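Local atomic coordinates of peptide ABC transporter, peptide-binding protein (Thermus thermophilus, PDB entry 2D5W), a protein that binds oligopeptides, here crystallised with a pentapeptide, and probably delivers them to an ABC transporter for uptake into the cell. Residues P164-E167 and R168-A171; K184-E187 and L188-F192. All coordinates share one frame; numbering follows the deposited sequence.

Contact 1 (164-167 with 168-171) and contact 2 (184-187 with 188-192) are short lengths, each of about two turns, of two successive helices, 159-173 and 182-194. Their centres lie about 12 Å apart, and the two contacts touch. Val-169 and Trp-166 of contact 1 face Leu-188 and Phe-192 of contact 2. The nearest approach is from Val-169 O to Leu-188 CD2, 3.6 Å. Phe-192 CD1 also meets Val-169 CG2 at 3.8 Å. Phe-192 does not touch 184-187; its ring packs on helix 159-173 instead. Both contacts lie on the same side of the chain's centre, about 29 and 22 Å from it.

Contact 1: P164-E167 and R168-A171; sequences PEWE and RVKA
Glu-165 CG lies anti to the backbone N (chi1 178°), which sends it past its own carbonyl carbon. Arg-168 CG lies beside its N (chi1 -71°), and a bend at chi3 turns the guanidinium onto the Glu-165 carboxylate. The result is an i to i+3 salt bridge within helix 159-173 of this family 5 solute-binding protein. The arginine grips side-on, with NE and NH2 both on the same oxygen. Glu-165 OE2 is 2.7 Å from Arg-168 NH2, which meets it nearly along the C-O axis. Arg-168 NE is 2.9 Å from the same Glu-165 OE2 but comes from above the carboxylate plane. Carboxylate and guanidinium planes are 64° apart. One guanidinium face rests over Glu-165 CA and Pro-164 O.

A second i to i+3 pair joins Glu-167 and Lys-170, which run side by side. Lys-170 NZ reaches Glu-167 OE2 on its syn side at 3.1 Å. The bond to the other oxygen, Glu-167 OE1, is weak. Lys-170 NZ also forms a salt bridge with Glu-109 of helix 101-112. The two carboxylates together probably favour a charged lysine.

The lysine stem crosses one face of the Trp-166 indole. Lys-170 CG makes a CH-pi contact 3.6 Å from the centroid of the five-membered ring of Trp-166. Trp-166 NE1 donates to the same Glu-109 OE2, so this carboxylate holds both the ring and the ammonium that ends the chain over it. Phe-106 meets the indole edge-to-face.

Backbone bonds i to i+4 run through the segment, but the one from Arg-168 N to Pro-164 O is weak. On the buried side, Val-169 CG1 lies obliquely to the indole, 4.0 Å from Trp-166 CZ3.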
ATOM      1  N   PRO A 164     -25.752   7.740 -10.427  1.00 12.14           N
ATOM      2  CA  PRO A 164     -26.315   7.926 -11.769  1.00 13.29           C
ATOM      3  C   PRO A 164     -25.375   7.456 -12.880  1.00 12.80           C
ATOM      4  O   PRO A 164     -25.788   6.747 -13.799  1.00 14.04           O
ATOM      5  CB  PRO A 164     -26.591   9.426 -11.816  1.00 13.85           C
ATOM      6  CG  PRO A 164     -26.952   9.732 -10.388  1.00 14.98           C
ATOM      7  CD  PRO A 164     -25.893   8.967  -9.622  1.00 13.07           C
ATOM      8  N   GLU A 165     -24.107   7.846 -12.801  1.00 12.83           N
ATOM      9  CA  GLU A 165     -23.152   7.427 -13.817  1.00 12.09           C
ATOM     10  C   GLU A 165     -22.943   5.916 -13.752  1.00 11.36           C
ATOM     11  O   GLU A 165     -22.830   5.255 -14.784  1.00 11.43           O
ATOM     12  CB  GLU A 165     -21.812   8.142 -13.639  1.00 12.78           C
ATOM     13  CG  GLU A 165     -20.749   7.706 -14.643  1.00 13.89           C
ATOM     14  CD  GLU A 165     -21.065   8.120 -16.069  1.00 15.80           C
ATOM     15  OE1 GLU A 165     -20.398   7.609 -16.994  1.00 17.74           O
ATOM     16  OE2 GLU A 165     -21.968   8.958 -16.270  1.00 18.18           O
ATOM     17  N   TRP A 166     -22.899   5.369 -12.540  1.00 10.79           N
ATOM     18  CA  TRP A 166     -22.709   3.932 -12.374  1.00 11.62           C
ATOM     19  C   TRP A 166     -23.812   3.154 -13.090  1.00 12.73           C
ATOM     20  O   TRP A 166     -23.550   2.128 -13.715  1.00 12.46           O
ATOM     21  CB  TRP A 166     -22.686   3.563 -10.887  1.00 11.26           C
ATOM     22  CG  TRP A 166     -22.662   2.077 -10.643  1.00 10.88           C
ATOM     23  CD1 TRP A 166     -23.620   1.336 -10.011  1.00 13.10           C
ATOM     24  CD2 TRP A 166     -21.646   1.150 -11.057  1.00 11.03           C
ATOM     25  NE1 TRP A 166     -23.267   0.008 -10.006  1.00 12.93           N
ATOM     26  CE2 TRP A 166     -22.061  -0.136 -10.641  1.00 12.59           C
ATOM     27  CE3 TRP A 166     -20.428   1.280 -11.738  1.00 11.23           C
ATOM     28  CZ2 TRP A 166     -21.301  -1.285 -10.884  1.00 12.40           C
ATOM     29  CZ3 TRP A 166     -19.671   0.134 -11.981  1.00 11.84           C
ATOM     30  CH2 TRP A 166     -20.113  -1.131 -11.553  1.00 13.26           C
ATOM     31  N   GLU A 167     -25.047   3.642 -13.006  1.00 12.81           N
ATOM     32  CA  GLU A 167     -26.152   2.958 -13.671  1.00 13.62           C
ATOM     33  C   GLU A 167     -25.911   2.917 -15.176  1.00 13.55           C
ATOM     34  O   GLU A 167     -26.206   1.918 -15.837  1.00 13.72           O
ATOM     35  CB  GLU A 167     -27.479   3.659 -13.369  1.00 16.84           C
ATOM     36  CG  GLU A 167     -27.927   3.543 -11.919  1.00 21.43           C
ATOM     37  CD  GLU A 167     -28.037   2.102 -11.457  1.00 24.23           C
ATOM     38  OE1 GLU A 167     -28.686   1.297 -12.161  1.00 27.83           O
ATOM     39  OE2 GLU A 167     -27.480   1.774 -10.389  1.00 27.41           O
ATOM     40  N   ARG A 168     -25.365   4.001 -15.721  1.00 12.92           N
ATOM     41  CA  ARG A 168     -25.073   4.049 -17.146  1.00 14.06           C
ATOM     42  C   ARG A 168     -23.940   3.082 -17.475  1.00 13.82           C
ATOM     43  O   ARG A 168     -23.972   2.399 -18.501  1.00 14.75           O
ATOM     44  CB  ARG A 168     -24.692   5.470 -17.570  1.00 15.32           C
ATOM     45  CG  ARG A 168     -25.863   6.448 -17.557  1.00 17.33           C
ATOM     46  CD  ARG A 168     -25.489   7.773 -18.203  1.00 20.64           C
ATOM     47  NE  ARG A 168     -24.685   8.621 -17.327  1.00 22.32           N
ATOM     48  CZ  ARG A 168     -25.175   9.330 -16.315  1.00 22.37           C
ATOM     49  NH1 ARG A 168     -26.474   9.297 -16.047  1.00 24.05           N
ATOM     50  NH2 ARG A 168     -24.368  10.074 -15.569  1.00 20.92           N
ATOM     51  N   VAL A 169     -22.942   3.020 -16.599  1.00 13.00           N
ATOM     52  CA  VAL A 169     -21.808   2.125 -16.792  1.00 13.13           C
ATOM     53  C   VAL A 169     -22.281   0.674 -16.767  1.00 13.04           C
ATOM     54  O   VAL A 169     -21.875  -0.128 -17.606  1.00 13.36           O
ATOM     55  CB  VAL A 169     -20.730   2.357 -15.702  1.00 11.94           C
ATOM     56  CG1 VAL A 169     -19.630   1.303 -15.807  1.00 13.18           C
ATOM     57  CG2 VAL A 169     -20.139   3.754 -15.860  1.00 13.68           C
ATOM     58  N   LYS A 170     -23.145   0.338 -15.812  1.00 13.62           N
ATOM     59  CA  LYS A 170     -23.670  -1.020 -15.714  1.00 15.09           C
ATOM     60  C   LYS A 170     -24.412  -1.411 -16.984  1.00 15.31           C
ATOM     61  O   LYS A 170     -24.265  -2.529 -17.481  1.00 16.29           O
ATOM     62  CB  LYS A 170     -24.627  -1.154 -14.528  1.00 17.18           C
ATOM     63  CG  LYS A 170     -23.956  -1.182 -13.174  1.00 20.03           C
ATOM     64  CD  LYS A 170     -24.924  -1.649 -12.092  1.00 21.76           C
ATOM     65  CE  LYS A 170     -26.128  -0.728 -11.971  1.00 21.58           C
ATOM     66  NZ  LYS A 170     -27.083  -1.213 -10.935  1.00 21.30           N
ATOM     67  N   ALA A 171     -25.218  -0.491 -17.505  1.00 15.36           N
ATOM     68  CA  ALA A 171     -25.979  -0.756 -18.718  1.00 16.18           C
ATOM     69  C   ALA A 171     -25.030  -1.063 -19.870  1.00 16.45           C
ATOM     70  O   ALA A 171     -25.274  -1.974 -20.660  1.00 17.99           O
ATOM     71  CB  ALA A 171     -26.856   0.444 -19.064  1.00 15.94           C
TER

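Contact 2: K184-E187 and L188-F192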
ATOM      1  N   LYS A 184     -11.908  -4.018 -23.149  1.00 14.24           N
ATOM      2  CA  LYS A 184     -12.955  -3.007 -23.206  1.00 14.71           C
ATOM      3  C   LYS A 184     -13.668  -2.857 -21.870  1.00 13.56           C
ATOM      4  O   LYS A 184     -14.009  -1.746 -21.463  1.00 12.80           O
ATOM      5  CB  LYS A 184     -13.963  -3.357 -24.307  1.00 16.98           C
ATOM      6  CG  LYS A 184     -13.446  -3.101 -25.721  1.00 20.91           C
ATOM      7  CD  LYS A 184     -12.124  -3.810 -25.979  1.00 25.92           C
ATOM      8  CE  LYS A 184     -11.501  -3.373 -27.297  1.00 28.29           C
ATOM      9  NZ  LYS A 184     -10.152  -3.976 -27.493  1.00 30.06           N
ATOM     10  N   LEU A 185     -13.883  -3.974 -21.182  1.00 12.40           N
ATOM     11  CA  LEU A 185     -14.556  -3.944 -19.889  1.00 11.79           C
ATOM     12  C   LEU A 185     -13.697  -3.206 -18.862  1.00 10.88           C
ATOM     13  O   LEU A 185     -14.204  -2.413 -18.064  1.00 11.76           O
ATOM     14  CB  LEU A 185     -14.837  -5.370 -19.416  1.00 12.93           C
ATOM     15  CG  LEU A 185     -15.649  -5.511 -18.128  1.00 11.59           C
ATOM     16  CD1 LEU A 185     -16.992  -4.796 -18.260  1.00 13.82           C
ATOM     17  CD2 LEU A 185     -15.858  -6.984 -17.841  1.00 13.33           C
ATOM     18  N   ASN A 186     -12.394  -3.464 -18.889  1.00 11.10           N
ATOM     19  CA  ASN A 186     -11.474  -2.802 -17.971  1.00 10.47           C
ATOM     20  C   ASN A 186     -11.505  -1.294 -18.222  1.00 10.44           C
ATOM     21  O   ASN A 186     -11.543  -0.499 -17.282  1.00 10.88           O
ATOM     22  CB  ASN A 186     -10.057  -3.354 -18.162  1.00 11.06           C
ATOM     23  CG  ASN A 186      -9.039  -2.672 -17.267  1.00  9.92           C
ATOM     24  OD1 ASN A 186      -8.249  -1.845 -17.726  1.00 12.40           O
ATOM     25  ND2 ASN A 186      -9.057  -3.009 -15.981  1.00 10.65           N
ATOM     26  N   GLU A 187     -11.498  -0.904 -19.491  1.00 11.57           N
ATOM     27  CA  GLU A 187     -11.536   0.509 -19.849  1.00 12.75           C
ATOM     28  C   GLU A 187     -12.823   1.162 -19.353  1.00 11.41           C
ATOM     29  O   GLU A 187     -12.806   2.286 -18.849  1.00 11.16           O
ATOM     30  CB  GLU A 187     -11.422   0.675 -21.367  1.00 16.11           C
ATOM     31  CG  GLU A 187     -11.531   2.111 -21.852  1.00 23.23           C
ATOM     32  CD  GLU A 187     -11.253   2.247 -23.338  1.00 27.08           C
ATOM     33  OE1 GLU A 187     -11.931   1.568 -24.138  1.00 30.41           O
ATOM     34  OE2 GLU A 187     -10.355   3.036 -23.704  1.00 30.77           O
ATOM     35  N   LEU A 188     -13.939   0.454 -19.497  1.00 11.61           N
ATOM     36  CA  LEU A 188     -15.228   0.973 -19.064  1.00 11.56           C
ATOM     37  C   LEU A 188     -15.213   1.307 -17.577  1.00 11.16           C
ATOM     38  O   LEU A 188     -15.634   2.389 -17.168  1.00 10.91           O
ATOM     39  CB  LEU A 188     -16.330  -0.053 -19.338  1.00 14.29           C
ATOM     40  CG  LEU A 188     -17.756   0.388 -19.009  1.00 15.04           C
ATOM     41  CD1 LEU A 188     -18.247   1.374 -20.059  1.00 18.08           C
ATOM     42  CD2 LEU A 188     -18.662  -0.828 -18.972  1.00 17.17           C
ATOM     43  N   TYR A 189     -14.728   0.376 -16.766  1.00 11.03           N
ATOM     44  CA  TYR A 189     -14.687   0.602 -15.331  1.00 11.24           C
ATOM     45  C   TYR A 189     -13.653   1.648 -14.923  1.00 10.43           C
ATOM     46  O   TYR A 189     -13.914   2.450 -14.027  1.00 11.59           O
ATOM     47  CB  TYR A 189     -14.451  -0.715 -14.588  1.00 11.58           C
ATOM     48  CG  TYR A 189     -15.616  -1.681 -14.680  1.00 12.79           C
ATOM     49  CD1 TYR A 189     -16.933  -1.230 -14.586  1.00 12.80           C
ATOM     50  CD2 TYR A 189     -15.399  -3.053 -14.816  1.00 13.19           C
ATOM     51  CE1 TYR A 189     -18.006  -2.121 -14.623  1.00 14.08           C
ATOM     52  CE2 TYR A 189     -16.464  -3.950 -14.850  1.00 13.43           C
ATOM     53  CZ  TYR A 189     -17.761  -3.478 -14.754  1.00 13.97           C
ATOM     54  OH  TYR A 189     -18.817  -4.362 -14.781  1.00 16.99           O
ATOM     55  N   ARG A 190     -12.489   1.660 -15.569  1.00 10.93           N
ATOM     56  CA  ARG A 190     -11.479   2.664 -15.230  1.00 10.81           C
ATOM     57  C   ARG A 190     -12.037   4.055 -15.508  1.00 11.32           C
ATOM     58  O   ARG A 190     -11.884   4.972 -14.698  1.00 11.83           O
ATOM     59  CB  ARG A 190     -10.194   2.480 -16.051  1.00 11.77           C
ATOM     60  CG  ARG A 190      -9.413   1.215 -15.757  1.00 12.86           C
ATOM     61  CD  ARG A 190      -8.114   1.158 -16.561  1.00 11.98           C
ATOM     62  NE  ARG A 190      -7.046   1.984 -15.994  1.00 13.12           N
ATOM     63  CZ  ARG A 190      -6.667   3.171 -16.462  1.00 12.29           C
ATOM     64  NH1 ARG A 190      -7.265   3.706 -17.520  1.00 15.76           N
ATOM     65  NH2 ARG A 190      -5.670   3.822 -15.874  1.00 14.35           N
ATOM     66  N   ASN A 191     -12.687   4.211 -16.657  1.00 11.46           N
ATOM     67  CA  ASN A 191     -13.245   5.504 -17.035  1.00 11.52           C
ATOM     68  C   ASN A 191     -14.308   5.984 -16.057  1.00 11.32           C
ATOM     69  O   ASN A 191     -14.465   7.185 -15.852  1.00 12.23           O
ATOM     70  CB  ASN A 191     -13.806   5.455 -18.460  1.00 13.19           C
ATOM     71  CG  ASN A 191     -12.713   5.347 -19.509  1.00 15.55           C
ATOM     72  OD1 ASN A 191     -11.543   5.611 -19.229  1.00 17.06           O
ATOM     73  ND2 ASN A 191     -13.092   4.972 -20.725  1.00 17.41           N
ATOM     74  N   PHE A 192     -15.031   5.049 -15.451  1.00 11.21           N
ATOM     75  CA  PHE A 192     -16.048   5.399 -14.467  1.00 10.31           C
ATOM     76  C   PHE A 192     -15.378   6.139 -13.305  1.00  9.62           C
ATOM     77  O   PHE A 192     -15.772   7.251 -12.954  1.00 10.53           O
ATOM     78  CB  PHE A 192     -16.742   4.131 -13.957  1.00 11.30           C
ATOM     79  CG  PHE A 192     -17.557   4.338 -12.709  1.00 10.23           C
ATOM     80  CD1 PHE A 192     -18.631   5.224 -12.695  1.00 10.14           C
ATOM     81  CD2 PHE A 192     -17.247   3.645 -11.546  1.00 10.80           C
ATOM     82  CE1 PHE A 192     -19.383   5.414 -11.534  1.00  9.88           C
ATOM     83  CE2 PHE A 192     -17.989   3.827 -10.387  1.00 12.60           C
ATOM     84  CZ  PHE A 192     -19.059   4.714 -10.381  1.00 11.51           C
TER
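Arg-190 N bonds Asn-186 O, and Asn-191 N bonds Glu-187 O, each at 2.9 Å. They belong to the regular i to i+4 hydrogen bonding of alpha-helix 182-194. The contact is plain packing along this helix of the solute-binding fold.

Leu-185 and Tyr-189 lie side by side and point the same way. Leu-185 CD1 packs 3.6 Å from Tyr-189 CE2, and Leu-185 CG also touches that ring atom. Tyr-189 is buried, and its OH is hydrogen-bonded to Lys-114 O.

One face round, the Arg-190 stem passes Asn-186. Arg-190 CD is 3.2 Å from Asn-186 OD1, and the amide and guanidinium planes differ by 29°. The bend at chi3 (79°) turns the guanidinium off the stem, and its NE forms a salt bridge with Asp-449. Asn-186 OD1 takes a weak bond from Arg-454. On the next face, Asn-191 ND2 lies 3.4 Å from Glu-187 CG, a van der Waals contact.

Leu-188, Tyr-189 and Phe-192 pack on helix 159-173, Asn-186 and Tyr-189 also touch loops, and Arg-190 reaches helix 449-452.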